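Local coordinates for protein transcriptional regulator, PadR family (Enterococcus faecalis, PDB 3HHH) that probably binds operator DNA as a dimer through a winged helix-turn-helix domain and so regulates transcription, as other PadR-family regulators do, at residues K34-D38 with Q39-E43; A86-A89 with D90-R94. One frame throughout, in Å; residues are numbered along the deposited sequence.

Interaction 1 is a turn that leads out of helix 29-37 toward helix 46-58; interaction 2 is a run of turns within the long helix 82-106. Each is local, and along the chain the first is complete before the second begins. Their centres lie about 21 Å apart on opposite sides of the chain's centre, and their nearest atoms are about 8 Å apart, so they do not touch. Helix 13-24 links them indirectly: L36 and F41 pack on its L14, L17 and I21, L88 and W92 on its A20. Both also meet the second subunit, where Q39 and F41 reach the last turns of its helix 82-106, consistent with that helix serving as the dimerisation element in this family.

Interaction 1. Residues K34-D38 with Q39-E43; sequences KILND and QGFTE
I35 meets Q39 just past the helix end: Q39 CG lies 3.1 Å from I35 O, and I35 CG2 touches the same carbon more loosely. Beyond that carbon the Q39 chain bends at chi2 (-63°), and its OE1 makes a weak hydrogen bond to K104 NZ of the second subunit. Next comes L36, whose carbonyl oxygen collects two backbone N-H groups from opposite faces of its plane. F41 N is 2.7 Å from L36 O, an i to i+5 bond, whereas Q39 N stands 3.2 Å from L36 O and comes in from well above the carbonyl plane. With both bonds on one oxygen the chain folds back across the end of the helix, through a peptide between Q39 and G40 that is modelled cis. The side chain of L36 reaches the F41 ring as well, CD2 to CD1 at 3.8 Å, the two groups meeting at a slant, and L36 O itself sits at the edge of the ring, near its plane. Helix 29-37, this turn and helix 46-58 form the helix-turn-helix of the PadR winged-helix domain, in which the later helix is probably the one that reads DNA. L36 and F41 fill the buried side of the turn, against L14, L17 and I21 of helix 13-24, while Q101 of the second subunit packs on F41. N37 O merely touches T42 OG1, at 3.6 Å. The first side-chain bond of D38 points away from residues 39-43; its OD2 uses the syn lone pair to take K34 NZ at 3.0 Å, a salt bridge between two exposed residues.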
loop_
_atom_site.group_PDB
_atom_site.type_symbol
_atom_site.label_atom_id
_atom_site.label_comp_id
_atom_site.label_asym_id
_atom_site.label_seq_id
_atom_site.Cartn_x
_atom_site.Cartn_y
_atom_site.Cartn_z
ATOM N N LYS B 34 -7.061 5.012 -17.641
ATOM C CA LYS B 34 -6.114 5.026 -18.759
ATOM C C LYS B 34 -4.785 5.687 -18.373
ATOM O O LYS B 34 -3.715 5.227 -18.783
ATOM C CB LYS B 34 -6.726 5.744 -19.970
ATOM C CG LYS B 34 -6.068 5.383 -21.298
ATOM C CD LYS B 34 -6.053 6.555 -22.268
ATOM C CE LYS B 34 -5.389 6.177 -23.582
ATOM N NZ LYS B 34 -3.980 5.717 -23.402
ATOM N N ILE B 35 -4.863 6.767 -17.595
ATOM C CA ILE B 35 -3.677 7.440 -17.060
ATOM C C ILE B 35 -2.904 6.521 -16.115
ATOM O O ILE B 35 -1.688 6.388 -16.237
ATOM C CB ILE B 35 -4.046 8.734 -16.304
ATOM C CG1 ILE B 35 -4.496 9.813 -17.290
ATOM C CG2 ILE B 35 -2.861 9.240 -15.488
ATOM C CD1 ILE B 35 -5.065 11.047 -16.628
ATOM N N LEU B 36 -3.614 5.897 -15.176
ATOM C CA LEU B 36 -3.003 4.918 -14.269
ATOM C C LEU B 36 -2.320 3.795 -15.050
ATOM O O LEU B 36 -1.182 3.424 -14.750
ATOM C CB LEU B 36 -4.047 4.329 -13.316
ATOM C CG LEU B 36 -4.464 5.232 -12.152
ATOM C CD1 LEU B 36 -5.829 4.840 -11.602
ATOM C CD2 LEU B 36 -3.409 5.209 -11.050
ATOM N N ASN B 37 -3.016 3.268 -16.056
ATOM C CA ASN B 37 -2.474 2.202 -16.903
ATOM C C ASN B 37 -1.167 2.604 -17.584
ATOM O O ASN B 37 -0.246 1.793 -17.679
ATOM C CB ASN B 37 -3.492 1.774 -17.973
ATOM C CG ASN B 37 -4.707 1.076 -17.386
ATOM O OD1 ASN B 37 -4.748 0.762 -16.196
ATOM N ND2 ASN B 37 -5.709 0.838 -18.222
ATOM N N ASP B 38 -1.088 3.856 -18.038
ATOM C CA ASP B 38 0.086 4.352 -18.770
ATOM C C ASP B 38 1.270 4.735 -17.875
ATOM O O ASP B 38 2.313 5.132 -18.392
ATOM C CB ASP B 38 -0.288 5.577 -19.626
ATOM C CG ASP B 38 -1.303 5.257 -20.722
ATOM O OD1 ASP B 38 -1.407 4.084 -21.140
ATOM O OD2 ASP B 38 -1.998 6.195 -21.170
ATOM N N GLN B 39 1.119 4.627 -16.553
ATOM C CA GLN B 39 2.119 5.164 -15.610
ATOM C C GLN B 39 3.124 4.251 -14.854
ATOM O O GLN B 39 4.001 4.795 -14.188
ATOM C CB GLN B 39 1.403 6.060 -14.586
ATOM C CG GLN B 39 0.991 7.408 -15.146
ATOM C CD GLN B 39 2.175 8.245 -15.565
ATOM O OE1 GLN B 39 3.103 8.463 -14.786
ATOM N NE2 GLN B 39 2.154 8.718 -16.807
ATOM N N GLY B 40 3.050 2.918 -14.896
ATOM C CA GLY B 40 1.990 2.124 -15.498
ATOM C C GLY B 40 1.495 1.091 -14.501
ATOM O O GLY B 40 2.156 0.076 -14.257
ATOM N N PHE B 41 0.339 1.373 -13.904
ATOM C CA PHE B 41 -0.371 0.408 -13.078
ATOM C C PHE B 41 -1.296 -0.360 -14.019
ATOM O O PHE B 41 -2.496 -0.095 -14.101
ATOM C CB PHE B 41 -1.139 1.118 -11.960
ATOM C CG PHE B 41 -0.275 2.011 -11.111
ATOM C CD1 PHE B 41 -0.133 3.359 -11.419
ATOM C CD2 PHE B 41 0.414 1.501 -10.016
ATOM C CE1 PHE B 41 0.676 4.187 -10.646
ATOM C CE2 PHE B 41 1.223 2.321 -9.235
ATOM C CZ PHE B 41 1.354 3.667 -9.552
ATOM N N THR B 42 -0.706 -1.310 -14.741
ATOM C CA THR B 42 -1.355 -1.946 -15.891
ATOM C C THR B 42 -2.456 -2.941 -15.520
ATOM O O THR B 42 -3.369 -3.170 -16.316
ATOM C CB THR B 42 -0.311 -2.648 -16.794
ATOM O OG1 THR B 42 0.623 -1.677 -17.283
ATOM C CG2 THR B 42 -0.980 -3.336 -17.980
ATOM N N GLU B 43 -2.387 -3.518 -14.322
ATOM C CA GLU B 43 -3.391 -4.500 -13.896
ATOM C C GLU B 43 -4.514 -3.868 -13.069
ATOM O O GLU B 43 -5.131 -4.534 -12.238
ATOM C CB GLU B 43 -2.728 -5.647 -13.127
ATOM C CG GLU B 43 -1.506 -6.230 -13.840
ATOM C CD GLU B 43 -1.364 -7.738 -13.683
ATOM O OE1 GLU B 43 -2.037 -8.335 -12.811
ATOM O OE2 GLU B 43 -0.570 -8.331 -14.448
#

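Interaction 2. Residues A86-A89 with D90-R94; sequences AELA and DFWQR
The L88 isobutyl group and the W92 indole lie side by side and point the same way, with L88 CD1 3.7 Å from W92 CD1. With CG of L88 anti to the backbone N (chi1 177°) and chi2 at 55°, CD1 also comes to the edge of the F91 ring, 4.1 Å from F91 CD2. Around them the i to i+4 ladder satisfies the carbonyls of 86-89 and the N-H groups of 90-93: A86 O takes D90 N, E87 O takes F91 N at 2.9 Å, L88 O takes W92 N, and A89 O takes Q93 N only weakly. D90 O is served twice, by R94 N at 3.1 Å and by R94 NE at 3.3 Å, from opposite faces of its plane. The N-H of NE points nearly straight at D90 O (166°), while NE also forms a salt bridge to D90 OD2 at 2.9 Å. E87 OE2 stays 4.3 Å from R94 NH2, beyond salt-bridge range. W92 O accepts from T96 OG1. This part of helix 82-106, which follows strand 74-80, lies with E87, L88 and W92 against L19, A20 and Q23 of helix 13-24, while K5, Q6 and K106 of the second subunit pack on E87, R94 and W92.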
loop_
_atom_site.group_PDB
_atom_site.type_symbol
_atom_site.label_atom_id
_atom_site.label_comp_id
_atom_site.label_asym_id
_atom_site.label_seq_id
_atom_site.Cartn_x
_atom_site.Cartn_y
_atom_site.Cartn_z
ATOM N N ALA B 86 -7.320 18.597 0.776
ATOM C CA ALA B 86 -6.751 18.350 2.103
ATOM C C ALA B 86 -6.349 16.885 2.303
ATOM O O ALA B 86 -5.264 16.601 2.821
ATOM C CB ALA B 86 -7.739 18.775 3.188
ATOM N N GLU B 87 -7.225 15.966 1.896
ATOM C CA GLU B 87 -6.958 14.528 1.985
ATOM C C GLU B 87 -5.749 14.135 1.129
ATOM O O GLU B 87 -4.926 13.320 1.546
ATOM C CB GLU B 87 -8.194 13.723 1.553
ATOM C CG GLU B 87 -8.154 12.229 1.915
ATOM C CD GLU B 87 -8.634 11.912 3.339
ATOM O OE1 GLU B 87 -8.889 12.858 4.129
ATOM O OE2 GLU B 87 -8.760 10.704 3.662
ATOM N N LEU B 88 -5.645 14.717 -0.066
ATOM C CA LEU B 88 -4.525 14.445 -0.969
ATOM C C LEU B 88 -3.204 14.945 -0.366
ATOM O O LEU B 88 -2.208 14.221 -0.352
ATOM C CB LEU B 88 -4.778 15.080 -2.342
ATOM C CG LEU B 88 -3.684 14.959 -3.408
ATOM C CD1 LEU B 88 -3.290 13.508 -3.637
ATOM C CD2 LEU B 88 -4.147 15.602 -4.711
ATOM N N ALA B 89 -3.207 16.173 0.144
ATOM C CA ALA B 89 -2.040 16.721 0.835
ATOM C C ALA B 89 -1.608 15.791 1.961
ATOM O O ALA B 89 -0.416 15.591 2.192
ATOM C CB ALA B 89 -2.346 18.110 1.385
ATOM N N ASP B 90 -2.589 15.223 2.653
ATOM C CA ASP B 90 -2.334 14.308 3.756
ATOM C C ASP B 90 -1.764 12.984 3.249
ATOM O O ASP B 90 -0.921 12.375 3.915
ATOM C CB ASP B 90 -3.622 14.059 4.544
ATOM C CG ASP B 90 -3.359 13.467 5.911
ATOM O OD1 ASP B 90 -2.733 14.152 6.750
ATOM O OD2 ASP B 90 -3.779 12.317 6.154
ATOM N N PHE B 91 -2.224 12.540 2.080
ATOM C CA PHE B 91 -1.738 11.292 1.492
ATOM C C PHE B 91 -0.256 11.374 1.148
ATOM O O PHE B 91 0.512 10.473 1.490
ATOM C CB PHE B 91 -2.548 10.899 0.245
ATOM C CG PHE B 91 -1.833 9.929 -0.660
ATOM C CD1 PHE B 91 -1.524 8.652 -0.223
ATOM C CD2 PHE B 91 -1.456 10.303 -1.950
ATOM C CE1 PHE B 91 -0.855 7.758 -1.055
ATOM C CE2 PHE B 91 -0.789 9.415 -2.787
ATOM C CZ PHE B 91 -0.492 8.142 -2.339
ATOM N N TRP B 92 0.147 12.447 0.473
ATOM C CA TRP B 92 1.542 12.591 0.054
ATOM C C TRP B 92 2.495 12.659 1.241
ATOM O O TRP B 92 3.589 12.102 1.190
ATOM C CB TRP B 92 1.726 13.819 -0.842
ATOM C CG TRP B 92 1.127 13.660 -2.207
ATOM C CD1 TRP B 92 0.196 14.468 -2.791
ATOM C CD2 TRP B 92 1.419 12.629 -3.161
ATOM N NE1 TRP B 92 -0.110 14.009 -4.049
ATOM C CE2 TRP B 92 0.627 12.881 -4.302
ATOM C CE3 TRP B 92 2.273 11.518 -3.162
ATOM C CZ2 TRP B 92 0.661 12.060 -5.435
ATOM C CZ3 TRP B 92 2.304 10.701 -4.287
ATOM C CH2 TRP B 92 1.504 10.980 -5.410
ATOM N N GLN B 93 2.072 13.329 2.308
ATOM C CA GLN B 93 2.880 13.433 3.522
ATOM C C GLN B 93 3.041 12.064 4.190
ATOM O O GLN B 93 4.161 11.654 4.514
ATOM C CB GLN B 93 2.255 14.434 4.496
ATOM C CG GLN B 93 3.155 14.797 5.662
ATOM C CD GLN B 93 2.576 15.889 6.535
ATOM O OE1 GLN B 93 1.869 16.781 6.057
ATOM N NE2 GLN B 93 2.877 15.827 7.830
ATOM N N ARG B 94 1.922 11.364 4.387
ATOM C CA ARG B 94 1.937 9.990 4.907
ATOM C C ARG B 94 2.775 9.070 4.030
ATOM O O ARG B 94 3.546 8.250 4.538
ATOM C CB ARG B 94 0.518 9.422 5.015
ATOM C CG ARG B 94 -0.212 9.796 6.296
ATOM C CD ARG B 94 -1.613 9.215 6.312
ATOM N NE ARG B 94 -2.486 9.863 5.337
ATOM C CZ ARG B 94 -3.772 9.565 5.153
ATOM N NH1 ARG B 94 -4.363 8.624 5.879
ATOM N NH2 ARG B 94 -4.478 10.222 4.237
#